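Local coordinates for protein peroxiredoxin 6 (Arenicola marina, PDB 2V2G) that probably reduces hydrogen peroxide and organic hydroperoxides to water and alcohols as a thiol-dependent peroxidase of the thioredoxin-fold peroxiredoxin family, at residues G32-H37 with V108-V113; R128-I133 with S154-V159; L139-L144 with D161-T166. The protein carries 1 engineered substitution. All coordinates share one frame; numbering follows the deposited sequence.

Contact 1 (G32-H37 with V108-V113); sequences GVLFSH and VKLGMV
Leu34 and Ser36, two positions apart on an inner strand of the thioredoxin-fold sheet, meet Leu110 and Met112 where the chain leaves helix 105-109. The two leucines stand at about a right angle, touching through a single methyl each, with Leu34 CD2 3.9 Å from Leu110 CD1. Phe9 touches both, and Leu110 also packs on Phe131, so this end of the contact is wholly apolar. Between Leu110 and Met112 the helix finishes in a Schellman motif. Gly111 takes the positive phi (63°) and its N bonds to Val108 O at 3.1 Å, a turn that lets the residues before and after it both present their side chains to the strand. Met112 has CG lodged between its backbone N and carbonyl carbon (chi1 64°) and then runs extended, bringing the thioether alongside the CB-OG bond of Ser36. The sulfur is nearly equidistant from the two atoms, Met112 SD lying 3.8 Å from Ser36 OG and 3.9 Å from Ser36 CB. This is packing alone. The buried hydroxyl is satisfied within the sheet by hydrogen bonds with Cys127 O and Ala129 N on the adjacent strand. The Ser36 side chain is about 9 Å from that of Ser45, the engineered residue at the predicted peroxidatic cysteine position. Beyond the sulfur, Met112 CE rests 3.8 Å from Leu110 CD1.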
loop_
_atom_site.group_PDB
_atom_site.type_symbol
_atom_site.label_atom_id
_atom_site.label_comp_id
_atom_site.label_asym_id
_atom_site.label_seq_id
_atom_site.Cartn_x
_atom_site.Cartn_y
_atom_site.Cartn_z
ATOM N N GLY A 32 2.015 -10.257 -12.224
ATOM C CA GLY A 32 1.629 -11.102 -11.126
ATOM C C GLY A 32 1.353 -10.344 -9.857
ATOM O O GLY A 32 1.943 -9.298 -9.650
ATOM N N VAL A 33 0.533 -10.926 -8.993
ATOM C CA VAL A 33 0.288 -10.388 -7.652
ATOM C C VAL A 33 0.463 -11.531 -6.659
ATOM O O VAL A 33 -0.297 -12.524 -6.743
ATOM C CB VAL A 33 -1.142 -9.772 -7.458
ATOM C CG1 VAL A 33 -1.429 -9.485 -5.984
ATOM C CG2 VAL A 33 -1.245 -8.490 -8.297
ATOM N N LEU A 34 1.484 -11.436 -5.815
ATOM C CA LEU A 34 1.649 -12.318 -4.679
ATOM C C LEU A 34 1.114 -11.634 -3.443
ATOM O O LEU A 34 1.507 -10.507 -3.149
ATOM C CB LEU A 34 3.151 -12.680 -4.473
ATOM C CG LEU A 34 3.581 -13.455 -3.250
ATOM C CD1 LEU A 34 2.819 -14.744 -3.224
ATOM C CD2 LEU A 34 5.125 -13.751 -3.321
ATOM N N PHE A 35 0.216 -12.286 -2.715
ATOM C CA PHE A 35 -0.355 -11.658 -1.513
ATOM C C PHE A 35 -0.372 -12.657 -0.405
ATOM O O PHE A 35 -0.570 -13.860 -0.654
ATOM C CB PHE A 35 -1.725 -11.083 -1.787
ATOM C CG PHE A 35 -2.780 -12.049 -2.172
ATOM C CD1 PHE A 35 -2.816 -12.563 -3.448
ATOM C CD2 PHE A 35 -3.805 -12.341 -1.272
ATOM C CE1 PHE A 35 -3.838 -13.505 -3.838
ATOM C CE2 PHE A 35 -4.836 -13.202 -1.649
ATOM C CZ PHE A 35 -4.854 -13.763 -2.924
ATOM N N SER A 36 -0.066 -12.215 0.807
ATOM C CA SER A 36 -0.019 -13.099 1.947
ATOM C C SER A 36 -1.162 -12.812 2.922
ATOM O O SER A 36 -1.810 -11.759 2.899
ATOM C CB SER A 36 1.310 -12.986 2.690
ATOM O OG SER A 36 1.431 -11.684 3.259
ATOM N N HIS A 37 -1.373 -13.777 3.819
ATOM C CA HIS A 37 -2.240 -13.629 4.950
ATOM C C HIS A 37 -1.721 -14.404 6.163
ATOM O O HIS A 37 -0.917 -15.326 6.028
ATOM C CB HIS A 37 -3.673 -14.092 4.633
ATOM C CG HIS A 37 -3.774 -15.569 4.386
ATOM N ND1 HIS A 37 -3.466 -16.138 3.168
ATOM C CD2 HIS A 37 -4.156 -16.588 5.193
ATOM C CE1 HIS A 37 -3.606 -17.456 3.258
ATOM N NE2 HIS A 37 -3.994 -17.762 4.484
ATOM N N VAL A 108 10.437 -14.133 6.062
ATOM C CA VAL A 108 11.613 -13.370 6.409
ATOM C C VAL A 108 12.231 -12.688 5.180
ATOM O O VAL A 108 12.499 -11.495 5.210
ATOM C CB VAL A 108 12.636 -14.254 7.123
ATOM C CG1 VAL A 108 13.990 -13.530 7.288
ATOM C CG2 VAL A 108 12.029 -14.715 8.479
ATOM N N LYS A 109 12.461 -13.436 4.104
ATOM C CA LYS A 109 13.088 -12.868 2.917
ATOM C C LYS A 109 12.364 -11.614 2.387
ATOM O O LYS A 109 13.004 -10.611 1.991
ATOM C CB LYS A 109 13.173 -13.955 1.801
ATOM C CG LYS A 109 13.926 -13.595 0.535
ATOM C CD LYS A 109 14.759 -14.786 -0.000
ATOM C CE LYS A 109 15.670 -14.322 -1.200
ATOM N NZ LYS A 109 16.118 -15.438 -2.187
ATOM N N LEU A 110 11.034 -11.660 2.402
ATOM C CA LEU A 110 10.189 -10.630 1.803
ATOM C C LEU A 110 9.829 -9.529 2.803
ATOM O O LEU A 110 9.062 -8.579 2.468
ATOM C CB LEU A 110 8.943 -11.280 1.141
ATOM C CG LEU A 110 9.124 -12.320 0.021
ATOM C CD1 LEU A 110 7.814 -12.695 -0.645
ATOM C CD2 LEU A 110 10.094 -11.764 -1.013
ATOM N N GLY A 111 10.378 -9.619 4.019
ATOM C CA GLY A 111 10.141 -8.567 4.987
ATOM C C GLY A 111 8.668 -8.451 5.353
ATOM O O GLY A 111 8.203 -7.351 5.681
ATOM N N MET A 112 7.983 -9.609 5.415
ATOM C CA MET A 112 6.540 -9.630 5.625
ATOM C C MET A 112 6.051 -10.323 6.926
ATOM O O MET A 112 4.903 -10.787 6.959
ATOM C CB MET A 112 5.825 -10.144 4.429
ATOM C CG MET A 112 6.161 -11.578 4.130
ATOM S SD MET A 112 5.152 -12.184 2.745
ATOM C CE MET A 112 5.986 -13.749 2.497
ATOM N N VAL A 113 6.880 -10.342 7.967
ATOM C CA VAL A 113 6.486 -10.924 9.262
ATOM C C VAL A 113 5.510 -9.950 9.982
ATOM O O VAL A 113 5.676 -8.720 9.946
ATOM C CB VAL A 113 7.700 -11.214 10.137
ATOM C CG1 VAL A 113 7.247 -11.671 11.516
ATOM C CG2 VAL A 113 8.635 -12.281 9.510
#

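Contact 2 (R128-I133 with S154-V159); sequences RAVFII and SEILRV. With BEZ (benzoic acid), chain E.
Ile132 and Val130 project from the central sheet of the thioredoxin fold into one side of helix 153-168, where Ile156 and Val159 receive them in an entirely aliphatic interface. The axes of segments 128-133 and 154-159 run nearly parallel (19°) and approach to 10.9 Å; residues two apart on the strand face residues three apart on the helix. The main bump is the delta methyl of Ile132. An extended chi2 (-177°) pushes it between branches three residues apart: Ile132 CD1 lies 3.6 Å from Val159 CG2 and 4.3 Å from Ile156 CG2. In return, Ile156 extends its longer branch toward Val130 and meets it tip to tip, Ile156 CD1 being 4.0 Å from Val130 CG2. Val130 also packs on Val33 and Phe35 of the neighbouring strand, while Phe59 packs on Ile156. On another side of the helix, Arg158 grips Glu155 side-on, NE to OE1 at 2.8 Å and NH2 to OE2 at 3.0 Å. That carboxylate also bonds to Tyr145 and Asn152 of the second subunit. At the start of the strand, Arg128 belongs to the active-site pocket, where NH1 forms a salt bridge with Glu48 and a hydrogen bond with the engineered Ser45. The edge of its guanidinium faces the bound benzoic acid, and Arg128 NH2 donates to BEZ O2 at 2.9 Å.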
loop_
_atom_site.group_PDB
_atom_site.type_symbol
_atom_site.label_atom_id
_atom_site.label_comp_id
_atom_site.label_asym_id
_atom_site.label_seq_id
_atom_site.Cartn_x
_atom_site.Cartn_y
_atom_site.Cartn_z
ATOM N N ARG A 128 -0.371 -9.039 6.007
ATOM C CA ARG A 128 -1.196 -8.986 4.840
ATOM C C ARG A 128 -0.459 -8.180 3.776
ATOM O O ARG A 128 -0.650 -6.959 3.599
ATOM C CB ARG A 128 -2.522 -8.350 5.201
ATOM C CG ARG A 128 -3.378 -9.144 6.148
ATOM C CD ARG A 128 -4.745 -8.557 6.387
ATOM N NE ARG A 128 -5.316 -9.186 7.572
ATOM C CZ ARG A 128 -5.748 -10.438 7.679
ATOM N NH1 ARG A 128 -5.836 -11.210 6.624
ATOM N NH2 ARG A 128 -6.032 -10.929 8.870
ATOM N N ALA A 129 0.541 -8.801 3.168
ATOM C CA ALA A 129 1.416 -8.131 2.202
ATOM C C ALA A 129 0.871 -8.308 0.782
ATOM O O ALA A 129 0.245 -9.306 0.499
ATOM C CB ALA A 129 2.879 -8.698 2.320
ATOM N N VAL A 130 1.193 -7.386 -0.098
ATOM C CA VAL A 130 0.877 -7.529 -1.524
ATOM C C VAL A 130 2.079 -7.064 -2.304
ATOM O O VAL A 130 2.629 -5.950 -2.078
ATOM C CB VAL A 130 -0.325 -6.761 -1.970
ATOM C CG1 VAL A 130 -0.633 -6.995 -3.490
ATOM C CG2 VAL A 130 -1.552 -7.043 -1.097
ATOM N N PHE A 131 2.517 -7.901 -3.225
ATOM C CA PHE A 131 3.604 -7.591 -4.090
ATOM C C PHE A 131 3.102 -7.682 -5.543
ATOM O O PHE A 131 2.605 -8.705 -5.943
ATOM C CB PHE A 131 4.812 -8.557 -3.928
ATOM C CG PHE A 131 5.353 -8.613 -2.537
ATOM C CD1 PHE A 131 6.263 -7.661 -2.090
ATOM C CD2 PHE A 131 4.870 -9.582 -1.636
ATOM C CE1 PHE A 131 6.752 -7.700 -0.786
ATOM C CE2 PHE A 131 5.356 -9.618 -0.347
ATOM C CZ PHE A 131 6.252 -8.606 0.100
ATOM N N ILE A 132 3.241 -6.585 -6.267
ATOM C CA ILE A 132 2.924 -6.512 -7.713
ATOM C C ILE A 132 4.222 -6.635 -8.484
ATOM O O ILE A 132 5.126 -5.833 -8.362
ATOM C CB ILE A 132 2.132 -5.279 -8.163
ATOM C CG1 ILE A 132 0.947 -5.096 -7.219
ATOM C CG2 ILE A 132 1.741 -5.488 -9.604
ATOM C CD1 ILE A 132 -0.058 -3.933 -7.531
ATOM N N ILE A 133 4.289 -7.673 -9.327
ATOM C CA ILE A 133 5.549 -8.074 -9.980
ATOM C C ILE A 133 5.330 -7.966 -11.494
ATOM O O ILE A 133 4.275 -8.419 -12.038
ATOM C CB ILE A 133 5.986 -9.556 -9.588
ATOM C CG1 ILE A 133 6.163 -9.632 -8.025
ATOM C CG2 ILE A 133 7.296 -9.989 -10.303
ATOM C CD1 ILE A 133 5.372 -10.733 -7.389
ATOM N N SER A 154 -9.865 -3.299 -4.652
ATOM C CA SER A 154 -10.151 -2.316 -5.740
ATOM C C SER A 154 -8.983 -1.346 -5.938
ATOM O O SER A 154 -8.690 -0.970 -7.066
ATOM C CB SER A 154 -11.461 -1.609 -5.549
ATOM O OG SER A 154 -11.417 -0.661 -4.511
ATOM N N GLU A 155 -8.333 -0.942 -4.856
ATOM C CA GLU A 155 -7.117 -0.110 -4.975
ATOM C C GLU A 155 -5.992 -0.883 -5.688
ATOM O O GLU A 155 -5.251 -0.330 -6.469
ATOM C CB GLU A 155 -6.622 0.365 -3.591
ATOM C CG GLU A 155 -5.285 1.086 -3.642
ATOM C CD GLU A 155 -5.264 2.378 -4.404
ATOM O OE1 GLU A 155 -6.383 2.879 -4.787
ATOM O OE2 GLU A 155 -4.152 2.991 -4.492
ATOM N N ILE A 156 -5.889 -2.184 -5.416
ATOM C CA ILE A 156 -4.908 -3.039 -6.079
ATOM C C ILE A 156 -5.194 -3.059 -7.599
ATOM O O ILE A 156 -4.270 -2.870 -8.397
ATOM C CB ILE A 156 -4.896 -4.471 -5.463
ATOM C CG1 ILE A 156 -4.336 -4.348 -4.026
ATOM C CG2 ILE A 156 -3.938 -5.382 -6.268
ATOM C CD1 ILE A 156 -4.651 -5.512 -3.141
ATOM N N LEU A 157 -6.461 -3.218 -7.973
ATOM C CA LEU A 157 -6.829 -3.146 -9.406
ATOM C C LEU A 157 -6.503 -1.758 -9.962
ATOM O O LEU A 157 -6.013 -1.628 -11.102
ATOM C CB LEU A 157 -8.246 -3.564 -9.676
ATOM C CG LEU A 157 -8.502 -5.060 -9.418
ATOM C CD1 LEU A 157 -9.944 -5.344 -9.211
ATOM C CD2 LEU A 157 -7.972 -5.866 -10.600
ATOM N N ARG A 158 -6.776 -0.702 -9.197
ATOM C CA ARG A 158 -6.516 0.682 -9.706
ATOM C C ARG A 158 -5.042 0.862 -10.024
ATOM O O ARG A 158 -4.664 1.408 -11.067
ATOM C CB ARG A 158 -6.997 1.745 -8.693
ATOM C CG ARG A 158 -6.991 3.210 -9.125
ATOM C CD ARG A 158 -7.307 4.127 -7.990
ATOM N NE ARG A 158 -6.125 4.290 -7.152
ATOM C CZ ARG A 158 -5.100 5.072 -7.425
ATOM N NH1 ARG A 158 -5.070 5.869 -8.496
ATOM N NH2 ARG A 158 -4.047 5.036 -6.619
ATOM N N VAL A 159 -4.171 0.459 -9.088
ATOM C CA VAL A 159 -2.738 0.594 -9.314
ATOM C C VAL A 159 -2.227 -0.312 -10.413
ATOM O O VAL A 159 -1.318 0.100 -11.112
ATOM C CB VAL A 159 -1.913 0.533 -8.035
ATOM C CG1 VAL A 159 -2.377 1.617 -7.040
ATOM C CG2 VAL A 159 -1.952 -0.836 -7.369
HETATM C C BEZ E . -8.106 -12.600 10.760
HETATM O O1 BEZ E . -9.241 -12.233 11.307
HETATM O O2 BEZ E . -7.869 -13.013 9.545
HETATM C C1 BEZ E . -7.015 -12.542 11.765
HETATM C C2 BEZ E . -5.882 -13.315 11.593
HETATM C C3 BEZ E . -4.894 -13.261 12.536
HETATM C C4 BEZ E . -5.070 -12.479 13.680
HETATM C C5 BEZ E . -6.200 -11.670 13.856
HETATM C C6 BEZ E . -7.197 -11.712 12.887
#

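Contact 3 (L139-L144 with D161-T166); sequences LKLSIL and DSLQLT
Leu163 of helix 153-168 packs against Lys140 and Leu141 of strand 139-145. Two consecutive strand residues can turn the same way because they form a classic beta bulge, both facing Ile132 on the adjacent strand. On the helix, Asp161 comes first, and Asp161 O receives the backbone bond from Leu165 N, at 3.1 Å. The Asp161 carboxylate forms a salt bridge with Arg62, and the hydroxyl of Ser162, next along, bonds to Thr173 of its own chain and to Thr149 of the second subunit. Leu163 then spreads its two methyls over the bulge. Leu163 CD2 lies 4.1 Å from Lys140 O and 4.2 Å from Lys140 CB, while Leu163 CD1 is 4.2 Å from Leu141 CB. Only the root of Lys140 is used: the chain bends at chi2 (-60°) and carries the ammonium group off to a salt bridge with Asp136. Next, Gln164 packs on Trp31, which also touches Leu163 and Lys140. Thr166 turns back to the preceding helical turn, where Ser162 O accepts from both Thr166 N and Thr166 OG1, each at 2.9 Å; the hydroxyl arrives from above the carbonyl plane, 36° out of it. In the fold, strand 139-145 is the outermost of its sheet within the chain, antiparallel to strand 124-133. Its residues Ser142 to Leu144 pair with an antiparallel strand of the second subunit, the edge-to-edge B-type dimer of peroxiredoxins. Helix 153-168 runs beside this junction, its Leu163 packing on Pro146 of the second subunit, while Leu141 of the strand packs on Tyr145 of that subunit.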
loop_
_atom_site.group_PDB
_atom_site.type_symbol
_atom_site.label_atom_id
_atom_site.label_comp_id
_atom_site.label_asym_id
_atom_site.label_seq_id
_atom_site.Cartn_x
_atom_site.Cartn_y
_atom_site.Cartn_z
ATOM N N LEU A 139 9.933 -6.205 -8.779
ATOM C CA LEU A 139 8.887 -5.636 -7.950
ATOM C C LEU A 139 8.487 -4.209 -8.398
ATOM O O LEU A 139 9.298 -3.304 -8.434
ATOM C CB LEU A 139 9.323 -5.635 -6.473
ATOM C CG LEU A 139 8.281 -5.103 -5.492
ATOM C CD1 LEU A 139 7.066 -6.039 -5.413
ATOM C CD2 LEU A 139 8.959 -4.915 -4.121
ATOM N N LYS A 140 7.217 -4.001 -8.670
ATOM C CA LYS A 140 6.749 -2.710 -9.162
ATOM C C LYS A 140 6.023 -1.833 -8.110
ATOM O O LYS A 140 6.016 -0.588 -8.218
ATOM C CB LYS A 140 5.788 -2.899 -10.351
ATOM C CG LYS A 140 6.291 -3.711 -11.542
ATOM C CD LYS A 140 7.538 -3.062 -12.142
ATOM C CE LYS A 140 8.182 -3.912 -13.275
ATOM N NZ LYS A 140 9.395 -3.244 -13.864
ATOM N N LEU A 141 5.466 -2.487 -7.086
ATOM C CA LEU A 141 4.671 -1.834 -6.037
ATOM C C LEU A 141 4.449 -2.798 -4.903
ATOM O O LEU A 141 4.304 -4.001 -5.160
ATOM C CB LEU A 141 3.307 -1.426 -6.624
ATOM C CG LEU A 141 2.348 -0.547 -5.800
ATOM C CD1 LEU A 141 1.480 0.308 -6.751
ATOM C CD2 LEU A 141 1.495 -1.424 -4.903
ATOM N N SER A 142 4.515 -2.334 -3.659
ATOM C CA SER A 142 4.226 -3.228 -2.549
ATOM C C SER A 142 3.396 -2.498 -1.469
ATOM O O SER A 142 3.502 -1.277 -1.347
ATOM C CB SER A 142 5.467 -3.847 -1.950
ATOM O OG SER A 142 6.281 -2.920 -1.359
ATOM N N ILE A 143 2.691 -3.313 -0.694
ATOM C CA ILE A 143 2.012 -2.827 0.531
ATOM C C ILE A 143 2.243 -3.822 1.618
ATOM O O ILE A 143 2.256 -5.054 1.374
ATOM C CB ILE A 143 0.517 -2.481 0.357
ATOM C CG1 ILE A 143 -0.389 -3.684 0.373
ATOM C CG2 ILE A 143 0.210 -1.602 -0.922
ATOM C CD1 ILE A 143 -1.895 -3.450 0.107
ATOM N N LEU A 144 2.345 -3.332 2.842
ATOM C CA LEU A 144 2.450 -4.188 4.021
ATOM C C LEU A 144 1.399 -3.734 4.993
ATOM O O LEU A 144 1.557 -2.713 5.706
ATOM C CB LEU A 144 3.829 -4.105 4.705
ATOM C CG LEU A 144 5.078 -4.633 4.065
ATOM C CD1 LEU A 144 6.219 -4.363 5.098
ATOM C CD2 LEU A 144 4.926 -6.130 3.699
ATOM N N ASP A 161 -3.877 -0.936 -13.136
ATOM C CA ASP A 161 -4.210 -0.116 -14.341
ATOM C C ASP A 161 -3.179 0.977 -14.556
ATOM O O ASP A 161 -2.715 1.228 -15.675
ATOM C CB ASP A 161 -5.629 0.428 -14.225
ATOM C CG ASP A 161 -6.664 -0.671 -14.302
ATOM O OD1 ASP A 161 -6.360 -1.756 -14.863
ATOM O OD2 ASP A 161 -7.818 -0.489 -13.881
ATOM N N SER A 162 -2.790 1.635 -13.477
ATOM C CA SER A 162 -1.757 2.722 -13.571
ATOM C C SER A 162 -0.442 2.143 -14.017
ATOM O O SER A 162 0.212 2.649 -14.951
ATOM C CB SER A 162 -1.595 3.443 -12.253
ATOM O OG SER A 162 -0.489 4.339 -12.292
ATOM N N LEU A 163 -0.039 1.039 -13.406
ATOM C CA LEU A 163 1.290 0.460 -13.710
ATOM C C LEU A 163 1.335 -0.002 -15.186
ATOM O O LEU A 163 2.372 0.099 -15.811
ATOM C CB LEU A 163 1.607 -0.710 -12.777
ATOM C CG LEU A 163 1.827 -0.348 -11.316
ATOM C CD1 LEU A 163 1.639 -1.642 -10.501
ATOM C CD2 LEU A 163 3.193 0.311 -11.104
ATOM N N GLN A 164 0.268 -0.637 -15.664
ATOM C CA GLN A 164 0.281 -1.206 -17.024
ATOM C C GLN A 164 0.270 -0.064 -18.042
ATOM O O GLN A 164 0.968 -0.139 -19.068
ATOM C CB GLN A 164 -0.866 -2.162 -17.215
ATOM C CG GLN A 164 -0.723 -3.404 -16.377
ATOM C CD GLN A 164 -1.789 -4.421 -16.650
ATOM O OE1 GLN A 164 -2.932 -4.090 -16.978
ATOM N NE2 GLN A 164 -1.446 -5.686 -16.513
ATOM N N LEU A 165 -0.465 0.996 -17.730
ATOM C CA LEU A 165 -0.481 2.190 -18.638
ATOM C C LEU A 165 0.871 2.910 -18.697
ATOM O O LEU A 165 1.411 3.217 -19.770
ATOM C CB LEU A 165 -1.557 3.158 -18.138
ATOM C CG LEU A 165 -1.594 4.521 -18.816
ATOM C CD1 LEU A 165 -1.977 4.375 -20.334
ATOM C CD2 LEU A 165 -2.495 5.513 -18.042
ATOM N N THR A 166 1.457 3.180 -17.510
ATOM C CA THR A 166 2.661 3.965 -17.457
ATOM C C THR A 166 3.889 3.180 -17.878
ATOM O O THR A 166 4.950 3.772 -18.074
ATOM C CB THR A 166 2.829 4.543 -16.011
ATOM O OG1 THR A 166 2.959 3.417 -15.089
ATOM C CG2 THR A 166 1.633 5.466 -15.642
#

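All three contacts draw on the same central sheet. Contact 1 and contact 2 use neighbouring strands, joined by backbone bonds such as Leu34 O to Phe131 N, whereas contact 3 adds the strand outermost within the chain, which the second subunit extends. Contacts 2 and 3 use successive turns of helix 153-168, and both reach the second subunit. Contact 1 is instead made with the loop after helix 105-109. All three are buried contacts, contact 3 the least completely, as Lys140 is partly exposed. Contact 1 pairs two leucines and sets a thioether beside a hydroxyl, contact 2 joins purely branched aliphatics, and contact 3 lays a leucine against a bulged backbone at the dimer junction.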